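Local coordinates for putative exotoxin (superantigen) (Streptococcus pyogenes, PDB 1TY0), which acts as a zinc-binding streptococcal superantigen, probably a secreted toxin, that can use a common surface for T-cell receptor binding and dimerization, at residues Y18-V23 against I72-P76; Y25-N29 against I40-K46; Q68-F73 against G90-S94. All coordinates share one frame; numbering follows the deposited sequence.

In the fold
All three contacts lie in the OB-fold domain, and interactions 1 and 3 share Ile-72 and Phe-73 of strand 69-74. Interaction 1 is deeply buried, mostly apolar, and joins the end of that strand to the chain leaving helix 5-18. Interaction 3, also largely buried, pairs the same strand with strand 84-93 through regular backbone bonds, and turns polar, with water, at its Ser-94 end. Interaction 2 lies farther from the centre and is only partly buried; there tyrosines, a cysteine and isoleucines pack between a strand corner and a short helix. Backbone bonds from Tyr-25 and Cys-28 to strand 69-74 connect interaction 2 with the other two.

Interaction 1 (Y18-V23 against I72-P76); sequences YEIIPV and IFGLP
Ile-20 sends CG1 anti to its backbone N (chi1 -180°) and continues fully extended, which brings CD1 end-on to the ring of Pro-76; Ile-20 CD1 and Pro-76 CG are only 3.3 Å apart, tighter than a usual carbon contact. Leu-75 sets CG beside its N (chi1 -49°), and its two methyls part to different partners. Leu-75 CD1 meets Tyr-18 CE1 at 3.8 Å, with the two side chains crossing nearly at right angles, while Leu-75 CD2 touches Pro-22 CB at 3.7 Å. The far end of the Phe-73 ring completes this patch, Phe-73 CZ lying 3.6 Å from Pro-22 CG as the two side chains run alongside each other. The rigid proline rings suit the place, offering apolar surface with little freedom to move.

Beyond Pro-22 the chain becomes a strand. Val-23 and Gly-74 form an antiparallel hydrogen-bonded pair: Val-23 N donates to Gly-74 O at 2.8 Å, and Gly-74 N returns a bond to Val-23 O at 3.0 Å. Gly-74 brings only backbone to the pair, whereas branched Val-23 reaches Ile-72 CG2 with CG1 at 3.9 Å.

The hydroxyl of Tyr-18 is bonded to Tyr-190 and Lys-189, and its ring meets Phe-187 of helix 183-187 edge-to-face. Ile-21 packs on Phe-79, and Pro-76 on Ile-21, of the second subunit. Leu-75 rests on Phe-136 of helix 131-146, and Val-23 and Ile-72 both lie on Ile-87 of strand 84-93, placing the contact between the sheet and these helices.

Interaction 2 (Y25-N29 against I40-K46); sequences YTNCN and IDISSYK
The ring of Tyr-25 meets Ile-42 with a face and Tyr-45 with an edge. Ile-42 CD1 stands over that face, 4.2 Å from the centroid of the Tyr-25 ring, in a CH-pi contact; Ile-42 gets there with CG1 between its N and carbonyl carbon (chi1 63°). On the Tyr-45 side the arrangement is T-shaped: CD1 of Tyr-25 lies over the middle of the Tyr-45 ring, with the planes at 64°. Cys-28, buried just past the strand corner and small enough to fit there, adds SG at 3.8 Å from Ile-42 CG2, and its CB presses closely on Ile-40 CG2 at 3.4 Å.

Tyrosine also suits the polar edge, since its ring packs while its hydroxyl bonds. The hydroxyl of Tyr-45 donates a short 2.5 Å bond to Thr-26 O, which lies near the plane of the Tyr-45 ring. Farther along, Asp-41 N donates to Asn-29 O at 3.0 Å, and a water accepts from Asn-29 N and donates to Asp-41 O. Asp-41 OD1 accepts from Ser-43 N, which makes an Asx turn at the start of helix 43-46, and also from the Ser-43 hydroxyl.

Asn-27 and Cys-28 make a G1 bulge opposite Val-70, where the chain passes from strand 23-26 to strand 28-33. Tyr-25 and Ile-42 both touch Tyr-85 of strand 84-93, whose hydroxyl bonds Lys-46 NZ, tying the short helix to the sheet.

Interaction 3 (Q68-F73 against G90-S94); sequences QKVNIF and GVTPS
Asn-71 and Thr-92 face each other as an antiparallel hydrogen-bonded pair, with Asn-71 N donating to Thr-92 O at 2.8 Å and Thr-92 N to Asn-71 O at 3.1 Å. On one side comes the non-hydrogen-bonded pair Ile-72 and Val-91, on the other Val-70 and Pro-93; the latter is a place where a proline, having no N-H, costs this strand pairing no bond. The next bonds outward are Phe-73 N to Gly-90 O at 3.0 Å and Ser-94 N to Lys-69 O at 3.1 Å. This last donor sits above the carbonyl plane, as the chain swings off the strand. Gly-90 has a positive phi of 74°, which favours glycine, and its lack of a side chain leaves room for the nearby Phe-73 O.

Strands 69-74 and 84-93 are the arms of an antiparallel hairpin within the OB-fold sheet, and the short segments here run at 145° to one another. Their two faces differ in character. On that of Ile-72 and Val-91, compact branched side chains fill the interior: Val-91 CG1, anti to its own N (chi1 179°), lies 3.9 Å from Val-70 CB, and Val-70 also touches Ile-40.

Asn-71 and Thr-92 occupy the other face, where a water links them to the backbone. It accepts from Thr-92 OG1 at 2.6 Å and from Asn-71 ND2 at 2.9 Å, and donates to Pro-93 O. The Asn-71 amide is gripped further by Asn-98 at ND2 and by Asn-27 N at OD1, while the hydroxyl of Ser-94 also bonds Asn-98. At the far end Gln-68 lies alongside Pro-93, its NE2 3.7 Å from Pro-93 CB, and its OE1 accepts from Thr-65 N. A second water accepts from Gln-68 NE2 and donates to Lys-69 O and Ser-94 O.

Interaction 1 (Y18-V23 against I72-P76)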
ATOM      1  N   TYR A  18       1.860   0.173  -9.088  1.00 14.14           N
ATOM      2  CA  TYR A  18       1.310   1.432  -8.603  1.00 13.97           C
ATOM      3  C   TYR A  18      -0.007   1.375  -7.817  1.00 15.04           C
ATOM      4  O   TYR A  18      -0.484   2.399  -7.340  1.00 15.15           O
ATOM      5  CB  TYR A  18       1.218   2.421  -9.773  1.00 12.68           C
ATOM      6  CG  TYR A  18       2.571   3.001 -10.148  1.00 11.89           C
ATOM      7  CD1 TYR A  18       3.107   4.075  -9.441  1.00 11.40           C
ATOM      8  CD2 TYR A  18       3.330   2.453 -11.185  1.00 12.88           C
ATOM      9  CE1 TYR A  18       4.369   4.596  -9.752  1.00 12.18           C
ATOM     10  CE2 TYR A  18       4.598   2.965 -11.505  1.00 10.67           C
ATOM     11  CZ  TYR A  18       5.108   4.037 -10.782  1.00 12.52           C
ATOM     12  OH  TYR A  18       6.349   4.553 -11.090  1.00 11.84           O
ATOM     13  N   GLU A  19      -0.602   0.191  -7.694  1.00 14.77           N
ATOM     14  CA  GLU A  19      -1.829   0.037  -6.901  1.00 14.71           C
ATOM     15  C   GLU A  19      -1.285  -0.220  -5.503  1.00 13.43           C
ATOM     16  O   GLU A  19      -1.265  -1.350  -5.027  1.00 15.67           O
ATOM     17  CB  GLU A  19      -2.640  -1.168  -7.381  1.00 20.11           C
ATOM     18  CG  GLU A  19      -3.563  -0.864  -8.553  1.00 26.69           C
ATOM     19  CD  GLU A  19      -4.780  -0.064  -8.134  1.00 31.03           C
ATOM     20  OE1 GLU A  19      -5.592  -0.587  -7.336  1.00 34.10           O
ATOM     21  OE2 GLU A  19      -4.927   1.087  -8.596  1.00 35.02           O
ATOM     22  N   ILE A  20      -0.844   0.849  -4.852  1.00 13.82           N
ATOM     23  CA  ILE A  20      -0.219   0.740  -3.546  1.00 14.77           C
ATOM     24  C   ILE A  20      -0.461   1.968  -2.671  1.00 12.94           C
ATOM     25  O   ILE A  20      -0.827   3.034  -3.162  1.00 14.04           O
ATOM     26  CB  ILE A  20       1.300   0.554  -3.749  1.00 16.19           C
ATOM     27  CG1 ILE A  20       2.030   0.423  -2.416  1.00 20.33           C
ATOM     28  CG2 ILE A  20       1.848   1.732  -4.534  1.00 19.06           C
ATOM     29  CD1 ILE A  20       3.510   0.154  -2.591  1.00 24.53           C
ATOM     30  N   ILE A  21      -0.264   1.801  -1.368  1.00 12.11           N
ATOM     31  CA  ILE A  21      -0.426   2.884  -0.404  1.00 11.50           C
ATOM     32  C   ILE A  21       0.975   3.431  -0.138  1.00 10.00           C
ATOM     33  O   ILE A  21       1.871   2.683   0.241  1.00 12.81           O
ATOM     34  CB  ILE A  21      -1.019   2.362   0.924  1.00 12.67           C
ATOM     35  CG1 ILE A  21      -2.495   2.005   0.721  1.00 16.55           C
ATOM     36  CG2 ILE A  21      -0.863   3.411   2.027  1.00 15.00           C
ATOM     37  CD1 ILE A  21      -3.371   3.198   0.455  1.00 19.15           C
ATOM     38  N   PRO A  22       1.177   4.744  -0.322  1.00 10.09           N
ATOM     39  CA  PRO A  22       2.505   5.319  -0.091  1.00 10.42           C
ATOM     40  C   PRO A  22       2.875   5.592   1.357  1.00 10.95           C
ATOM     41  O   PRO A  22       2.012   5.683   2.229  1.00 11.93           O
ATOM     42  CB  PRO A  22       2.459   6.612  -0.898  1.00 11.36           C
ATOM     43  CG  PRO A  22       1.033   7.048  -0.710  1.00 14.59           C
ATOM     44  CD  PRO A  22       0.255   5.752  -0.878  1.00 10.95           C
ATOM     45  N   VAL A  23       4.178   5.710   1.590  1.00 10.10           N
ATOM     46  CA  VAL A  23       4.711   6.055   2.902  1.00  9.08           C
ATOM     47  C   VAL A  23       4.637   7.575   2.845  1.00  8.84           C
ATOM     48  O   VAL A  23       5.364   8.208   2.079  1.00  8.83           O
ATOM     49  CB  VAL A  23       6.173   5.609   3.047  1.00  8.04           C
ATOM     50  CG1 VAL A  23       6.743   6.145   4.355  1.00  9.88           C
ATOM     51  CG2 VAL A  23       6.256   4.092   3.017  1.00 10.24           C
ATOM     52  N   ILE A  72       8.337  13.037   3.873  1.00 10.60           N
ATOM     53  CA  ILE A  72       8.534  11.788   3.171  1.00  8.88           C
ATOM     54  C   ILE A  72       7.311  11.412   2.355  1.00  7.78           C
ATOM     55  O   ILE A  72       6.186  11.443   2.857  1.00  9.16           O
ATOM     56  CB  ILE A  72       8.770  10.621   4.155  1.00 10.55           C
ATOM     57  CG1 ILE A  72      10.004  10.894   5.011  1.00 12.94           C
ATOM     58  CG2 ILE A  72       8.902   9.304   3.380  1.00 10.01           C
ATOM     59  CD1 ILE A  72      10.175   9.903   6.153  1.00 14.63           C
ATOM     60  N   PHE A  73       7.539  11.084   1.092  1.00  7.41           N
ATOM     61  CA  PHE A  73       6.468  10.589   0.234  1.00  8.66           C
ATOM     62  C   PHE A  73       7.168   9.618  -0.692  1.00 10.19           C
ATOM     63  O   PHE A  73       7.727  10.006  -1.725  1.00 11.39           O
ATOM     64  CB  PHE A  73       5.788  11.675  -0.595  1.00  9.48           C
ATOM     65  CG  PHE A  73       4.486  11.216  -1.195  1.00  9.03           C
ATOM     66  CD1 PHE A  73       4.478  10.372  -2.301  1.00 10.45           C
ATOM     67  CD2 PHE A  73       3.274  11.554  -0.604  1.00 10.56           C
ATOM     68  CE1 PHE A  73       3.279   9.868  -2.804  1.00 10.65           C
ATOM     69  CE2 PHE A  73       2.068  11.054  -1.102  1.00 11.28           C
ATOM     70  CZ  PHE A  73       2.076  10.207  -2.205  1.00 13.82           C
ATOM     71  N   GLY A  74       7.151   8.350  -0.305  1.00  9.04           N
ATOM     72  CA  GLY A  74       7.816   7.338  -1.102  1.00  9.75           C
ATOM     73  C   GLY A  74       7.012   6.067  -1.210  1.00  7.88           C
ATOM     74  O   GLY A  74       6.201   5.751  -0.333  1.00  9.45           O
ATOM     75  N   LEU A  75       7.236   5.331  -2.292  1.00  7.23           N
ATOM     76  CA  LEU A  75       6.515   4.082  -2.499  1.00  7.90           C
ATOM     77  C   LEU A  75       7.371   2.936  -1.985  1.00  6.78           C
ATOM     78  O   LEU A  75       8.516   2.763  -2.418  1.00  8.89           O
ATOM     79  CB  LEU A  75       6.195   3.910  -3.988  1.00  9.62           C
ATOM     80  CG  LEU A  75       5.559   5.149  -4.632  1.00  7.57           C
ATOM     81  CD1 LEU A  75       5.220   4.865  -6.100  1.00 10.26           C
ATOM     82  CD2 LEU A  75       4.305   5.543  -3.863  1.00  8.59           C
ATOM     83  N   PRO A  76       6.843   2.142  -1.035  1.00  7.50           N
ATOM     84  CA  PRO A  76       7.616   1.017  -0.492  1.00  7.96           C
ATOM     85  C   PRO A  76       7.853  -0.052  -1.551  1.00  9.29           C
ATOM     86  O   PRO A  76       6.938  -0.400  -2.295  1.00 10.15           O
ATOM     87  CB  PRO A  76       6.734   0.519   0.650  1.00  8.85           C
ATOM     88  CG  PRO A  76       5.347   0.747   0.107  1.00  8.19           C
ATOM     89  CD  PRO A  76       5.469   2.148  -0.492  1.00  9.52           C
TER

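Interaction 2 (Y25-N29 against I40-K46)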
ATOM      1  N   TYR A  25       4.654  10.868   5.370  1.00 10.15           N
ATOM      2  CA  TYR A  25       4.820  11.466   6.694  1.00 12.10           C
ATOM      3  C   TYR A  25       5.456  12.837   6.567  1.00 12.37           C
ATOM      4  O   TYR A  25       6.343  13.034   5.743  1.00 13.61           O
ATOM      5  CB  TYR A  25       5.702  10.572   7.566  1.00 10.91           C
ATOM      6  CG  TYR A  25       5.026   9.273   7.932  1.00 11.51           C
ATOM      7  CD1 TYR A  25       4.085   9.226   8.952  1.00 12.84           C
ATOM      8  CD2 TYR A  25       5.279   8.103   7.212  1.00 12.25           C
ATOM      9  CE1 TYR A  25       3.405   8.049   9.254  1.00 14.14           C
ATOM     10  CE2 TYR A  25       4.602   6.923   7.501  1.00 12.59           C
ATOM     11  CZ  TYR A  25       3.666   6.905   8.523  1.00 14.45           C
ATOM     12  OH  TYR A  25       2.958   5.760   8.802  1.00 16.80           O
ATOM     13  N   THR A  26       5.022  13.780   7.398  1.00 12.38           N
ATOM     14  CA  THR A  26       5.575  15.125   7.323  1.00 11.39           C
ATOM     15  C   THR A  26       6.289  15.572   8.597  1.00 12.52           C
ATOM     16  O   THR A  26       5.988  15.100   9.699  1.00 14.88           O
ATOM     17  CB  THR A  26       4.473  16.150   6.983  1.00 15.38           C
ATOM     18  OG1 THR A  26       3.414  16.046   7.940  1.00 16.95           O
ATOM     19  CG2 THR A  26       3.908  15.887   5.588  1.00 18.66           C
ATOM     20  N   ASN A  27       7.251  16.473   8.419  1.00 11.93           N
ATOM     21  CA  ASN A  27       8.023  17.050   9.518  1.00 13.48           C
ATOM     22  C   ASN A  27       8.712  15.987  10.376  1.00 14.64           C
ATOM     23  O   ASN A  27       8.536  15.940  11.593  1.00 15.09           O
ATOM     24  CB  ASN A  27       7.097  17.920  10.376  1.00 17.80           C
ATOM     25  CG  ASN A  27       7.850  18.740  11.403  1.00 20.93           C
ATOM     26  OD1 ASN A  27       8.888  19.326  11.104  1.00 25.81           O
ATOM     27  ND2 ASN A  27       7.318  18.797  12.618  1.00 27.24           N
ATOM     28  N   CYS A  28       9.513  15.151   9.722  1.00 12.85           N
ATOM     29  CA  CYS A  28      10.235  14.070  10.385  1.00 13.45           C
ATOM     30  C   CYS A  28      11.714  14.401  10.513  1.00 13.24           C
ATOM     31  O   CYS A  28      12.297  15.033   9.636  1.00 14.17           O
ATOM     32  CB  CYS A  28      10.086  12.783   9.583  1.00 14.55           C
ATOM     33  SG  CYS A  28       8.372  12.330   9.323  1.00 19.49           S
ATOM     34  N   ASN A  29      12.328  13.942  11.594  1.00 12.82           N
ATOM     35  CA  ASN A  29      13.738  14.226  11.827  1.00 11.69           C
ATOM     36  C   ASN A  29      14.710  13.264  11.160  1.00 11.53           C
ATOM     37  O   ASN A  29      14.530  12.045  11.215  1.00 12.00           O
ATOM     38  CB  ASN A  29      14.027  14.239  13.329  1.00 14.20           C
ATOM     39  CG  ASN A  29      15.436  14.691  13.641  1.00 13.19           C
ATOM     40  OD1 ASN A  29      16.319  13.881  13.927  1.00 15.73           O
ATOM     41  ND2 ASN A  29      15.659  15.995  13.570  1.00 13.77           N
ATOM     42  N   ILE A  40      15.391   8.226   8.698  1.00 10.49           N
ATOM     43  CA  ILE A  40      14.432   9.175   9.257  1.00 10.03           C
ATOM     44  C   ILE A  40      13.513   8.572  10.307  1.00 10.43           C
ATOM     45  O   ILE A  40      12.972   7.480  10.135  1.00 10.70           O
ATOM     46  CB  ILE A  40      13.547   9.768   8.128  1.00 10.87           C
ATOM     47  CG1 ILE A  40      14.418  10.214   6.946  1.00 14.91           C
ATOM     48  CG2 ILE A  40      12.706  10.906   8.663  1.00 12.10           C
ATOM     49  CD1 ILE A  40      15.513  11.185   7.290  1.00 22.50           C
ATOM     50  N   ASP A  41      13.327   9.305  11.394  1.00  9.24           N
ATOM     51  CA  ASP A  41      12.482   8.849  12.478  1.00 10.02           C
ATOM     52  C   ASP A  41      11.002   9.197  12.309  1.00 10.78           C
ATOM     53  O   ASP A  41      10.653  10.350  12.058  1.00 13.29           O
ATOM     54  CB  ASP A  41      12.987   9.442  13.789  1.00 10.55           C
ATOM     55  CG  ASP A  41      12.240   8.911  14.994  1.00 14.61           C
ATOM     56  OD1 ASP A  41      11.846   7.730  14.965  1.00 15.05           O
ATOM     57  OD2 ASP A  41      12.059   9.665  15.974  1.00 16.01           O
ATOM     58  N   ILE A  42      10.135   8.196  12.426  1.00 10.87           N
ATOM     59  CA  ILE A  42       8.694   8.447  12.361  1.00 10.38           C
ATOM     60  C   ILE A  42       8.028   7.821  13.593  1.00 12.71           C
ATOM     61  O   ILE A  42       6.815   7.586  13.617  1.00 14.63           O
ATOM     62  CB  ILE A  42       8.047   7.886  11.060  1.00  9.82           C
ATOM     63  CG1 ILE A  42       8.180   6.366  10.995  1.00  8.40           C
ATOM     64  CG2 ILE A  42       8.699   8.532   9.848  1.00 12.60           C
ATOM     65  CD1 ILE A  42       7.367   5.747   9.872  1.00 11.32           C
ATOM     66  N   SER A  43       8.832   7.579  14.627  1.00 13.03           N
ATOM     67  CA  SER A  43       8.347   6.956  15.860  1.00 14.41           C
ATOM     68  C   SER A  43       7.147   7.662  16.485  1.00 16.10           C
ATOM     69  O   SER A  43       6.239   7.006  17.001  1.00 16.91           O
ATOM     70  CB  SER A  43       9.475   6.874  16.900  1.00 16.26           C
ATOM     71  OG  SER A  43      10.557   6.086  16.431  1.00 15.18           O
ATOM     72  N   SER A  44       7.149   8.990  16.444  1.00 16.30           N
ATOM     73  CA  SER A  44       6.061   9.774  17.025  1.00 20.74           C
ATOM     74  C   SER A  44       4.707   9.444  16.404  1.00 21.09           C
ATOM     75  O   SER A  44       3.679   9.472  17.084  1.00 20.30           O
ATOM     76  CB  SER A  44       6.346  11.272  16.874  1.00 22.14           C
ATOM     77  OG  SER A  44       6.475  11.640  15.512  1.00 27.31           O
ATOM     78  N   TYR A  45       4.714   9.139  15.113  1.00 19.88           N
ATOM     79  CA  TYR A  45       3.498   8.790  14.382  1.00 19.75           C
ATOM     80  C   TYR A  45       3.032   7.377  14.709  1.00 19.70           C
ATOM     81  O   TYR A  45       1.834   7.107  14.803  1.00 20.97           O
ATOM     82  CB  TYR A  45       3.757   8.863  12.880  1.00 19.92           C
ATOM     83  CG  TYR A  45       3.787  10.249  12.302  1.00 22.08           C
ATOM     84  CD1 TYR A  45       2.606  10.894  11.939  1.00 23.56           C
ATOM     85  CD2 TYR A  45       4.995  10.899  12.061  1.00 20.19           C
ATOM     86  CE1 TYR A  45       2.626  12.144  11.343  1.00 23.67           C
ATOM     87  CE2 TYR A  45       5.026  12.153  11.465  1.00 23.39           C
ATOM     88  CZ  TYR A  45       3.839  12.767  11.107  1.00 24.32           C
ATOM     89  OH  TYR A  45       3.856  14.000  10.497  1.00 25.01           O
ATOM     90  N   LYS A  46       3.995   6.479  14.878  1.00 18.16           N
ATOM     91  CA  LYS A  46       3.725   5.071  15.152  1.00 17.74           C
ATOM     92  C   LYS A  46       3.541   4.713  16.623  1.00 17.95           C
ATOM     93  O   LYS A  46       2.966   3.672  16.942  1.00 18.59           O
ATOM     94  CB  LYS A  46       4.866   4.224  14.581  1.00 16.32           C
ATOM     95  CG  LYS A  46       4.994   4.283  13.070  1.00 16.42           C
ATOM     96  CD  LYS A  46       3.875   3.498  12.416  1.00 18.02           C
ATOM     97  CE  LYS A  46       4.024   3.441  10.915  1.00 17.80           C
ATOM     98  NZ  LYS A  46       2.955   2.579  10.339  1.00 17.55           N
TER
HETATM   99  O   HOH W   1      10.614  12.630  13.671  1.00 23.17           O

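Interaction 3 (Q68-F73 against G90-S94)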
ATOM      1  N   GLN A  68      17.779  17.669  10.518  1.00 17.71           N
ATOM      2  CA  GLN A  68      17.027  18.596   9.688  1.00 17.51           C
ATOM      3  C   GLN A  68      15.661  17.919   9.595  1.00 16.65           C
ATOM      4  O   GLN A  68      15.578  16.688   9.631  1.00 14.92           O
ATOM      5  CB  GLN A  68      17.651  18.682   8.292  1.00 18.81           C
ATOM      6  CG  GLN A  68      16.924  19.586   7.311  1.00 21.62           C
ATOM      7  CD  GLN A  68      17.522  19.526   5.911  1.00 24.53           C
ATOM      8  OE1 GLN A  68      18.663  19.086   5.723  1.00 19.79           O
ATOM      9  NE2 GLN A  68      16.755  19.979   4.918  1.00 23.77           N
ATOM     10  N   LYS A  69      14.596  18.710   9.500  1.00 14.42           N
ATOM     11  CA  LYS A  69      13.255  18.153   9.382  1.00 15.32           C
ATOM     12  C   LYS A  69      12.941  17.962   7.906  1.00 14.87           C
ATOM     13  O   LYS A  69      13.239  18.825   7.077  1.00 13.60           O
ATOM     14  CB  LYS A  69      12.221  19.089  10.015  1.00 17.23           C
ATOM     15  CG  LYS A  69      12.357  19.240  11.523  1.00 19.95           C
ATOM     16  CD  LYS A  69      12.179  17.905  12.226  1.00 22.01           C
ATOM     17  CE  LYS A  69      12.317  18.048  13.739  1.00 24.89           C
ATOM     18  NZ  LYS A  69      13.674  18.513  14.135  1.00 29.82           N
ATOM     19  N   VAL A  70      12.350  16.821   7.574  1.00 12.98           N
ATOM     20  CA  VAL A  70      12.008  16.535   6.190  1.00 11.87           C
ATOM     21  C   VAL A  70      10.638  15.898   6.060  1.00 11.01           C
ATOM     22  O   VAL A  70      10.060  15.420   7.039  1.00 12.29           O
ATOM     23  CB  VAL A  70      13.029  15.568   5.540  1.00 13.45           C
ATOM     24  CG1 VAL A  70      14.409  16.213   5.487  1.00 11.88           C
ATOM     25  CG2 VAL A  70      13.084  14.265   6.323  1.00 12.59           C
ATOM     26  N   ASN A  71      10.120  15.922   4.837  1.00 11.79           N
ATOM     27  CA  ASN A  71       8.848  15.291   4.530  1.00 10.70           C
ATOM     28  C   ASN A  71       9.168  14.057   3.716  1.00 10.58           C
ATOM     29  O   ASN A  71      10.143  14.029   2.957  1.00 10.85           O
ATOM     30  CB  ASN A  71       7.955  16.222   3.722  1.00 11.93           C
ATOM     31  CG  ASN A  71       7.503  17.418   4.527  1.00 12.28           C
ATOM     32  OD1 ASN A  71       7.246  17.299   5.720  1.00 14.11           O
ATOM     33  ND2 ASN A  71       7.394  18.573   3.877  1.00 16.18           N
ATOM     34  N   ILE A  72       8.337  13.037   3.873  1.00 10.60           N
ATOM     35  CA  ILE A  72       8.534  11.788   3.171  1.00  8.88           C
ATOM     36  C   ILE A  72       7.311  11.412   2.355  1.00  7.78           C
ATOM     37  O   ILE A  72       6.186  11.443   2.857  1.00  9.16           O
ATOM     38  CB  ILE A  72       8.770  10.621   4.155  1.00 10.55           C
ATOM     39  CG1 ILE A  72      10.004  10.894   5.011  1.00 12.94           C
ATOM     40  CG2 ILE A  72       8.902   9.304   3.380  1.00 10.01           C
ATOM     41  CD1 ILE A  72      10.175   9.903   6.153  1.00 14.63           C
ATOM     42  N   PHE A  73       7.539  11.084   1.092  1.00  7.41           N
ATOM     43  CA  PHE A  73       6.468  10.589   0.234  1.00  8.66           C
ATOM     44  C   PHE A  73       7.168   9.618  -0.692  1.00 10.19           C
ATOM     45  O   PHE A  73       7.727  10.006  -1.725  1.00 11.39           O
ATOM     46  CB  PHE A  73       5.788  11.675  -0.595  1.00  9.48           C
ATOM     47  CG  PHE A  73       4.486  11.216  -1.195  1.00  9.03           C
ATOM     48  CD1 PHE A  73       4.478  10.372  -2.301  1.00 10.45           C
ATOM     49  CD2 PHE A  73       3.274  11.554  -0.604  1.00 10.56           C
ATOM     50  CE1 PHE A  73       3.279   9.868  -2.804  1.00 10.65           C
ATOM     51  CE2 PHE A  73       2.068  11.054  -1.102  1.00 11.28           C
ATOM     52  CZ  PHE A  73       2.076  10.207  -2.205  1.00 13.82           C
ATOM     53  N   GLY A  90      12.130  10.261  -2.311  1.00  9.08           N
ATOM     54  CA  GLY A  90      10.919  10.751  -1.669  1.00 10.45           C
ATOM     55  C   GLY A  90      11.151  11.688  -0.493  1.00 11.17           C
ATOM     56  O   GLY A  90      10.234  11.969   0.273  1.00 11.21           O
ATOM     57  N   VAL A  91      12.368  12.202  -0.365  1.00  9.03           N
ATOM     58  CA  VAL A  91      12.705  13.065   0.766  1.00  9.52           C
ATOM     59  C   VAL A  91      12.896  14.529   0.385  1.00  9.11           C
ATOM     60  O   VAL A  91      13.712  14.847  -0.469  1.00 10.06           O
ATOM     61  CB  VAL A  91      13.992  12.553   1.445  1.00 10.29           C
ATOM     62  CG1 VAL A  91      14.378  13.458   2.608  1.00 10.96           C
ATOM     63  CG2 VAL A  91      13.776  11.119   1.928  1.00  9.96           C
ATOM     64  N   THR A  92      12.138  15.409   1.037  1.00  9.63           N
ATOM     65  CA  THR A  92      12.218  16.844   0.779  1.00 10.96           C
ATOM     66  C   THR A  92      12.335  17.634   2.073  1.00 12.50           C
ATOM     67  O   THR A  92      11.913  17.188   3.139  1.00 11.31           O
ATOM     68  CB  THR A  92      10.963  17.373   0.040  1.00  9.97           C
ATOM     69  OG1 THR A  92       9.784  16.989   0.766  1.00 13.39           O
ATOM     70  CG2 THR A  92      10.908  16.829  -1.379  1.00 11.59           C
ATOM     71  N   PRO A  93      12.916  18.835   1.994  1.00 14.21           N
ATOM     72  CA  PRO A  93      13.057  19.656   3.195  1.00 15.22           C
ATOM     73  C   PRO A  93      11.674  20.104   3.649  1.00 16.15           C
ATOM     74  O   PRO A  93      10.838  20.470   2.820  1.00 16.59           O
ATOM     75  CB  PRO A  93      13.892  20.842   2.709  1.00 14.32           C
ATOM     76  CG  PRO A  93      14.661  20.284   1.554  1.00 16.94           C
ATOM     77  CD  PRO A  93      13.636  19.431   0.857  1.00 14.93           C
ATOM     78  N   SER A  94      11.419  20.048   4.951  1.00 16.59           N
ATOM     79  CA  SER A  94      10.143  20.507   5.492  1.00 20.62           C
ATOM     80  C   SER A  94      10.435  21.947   5.893  1.00 22.63           C
ATOM     81  O   SER A  94      11.175  22.184   6.846  1.00 23.37           O
ATOM     82  CB  SER A  94       9.749  19.692   6.725  1.00 20.85           C
ATOM     83  OG  SER A  94       8.498  20.126   7.233  1.00 20.68           O
TER
HETATM   84  O   HOH W   2      14.338  21.409   6.567  1.00 28.24           O
HETATM   85  O   HOH W   3       8.687  19.291   1.355  1.00 18.12           O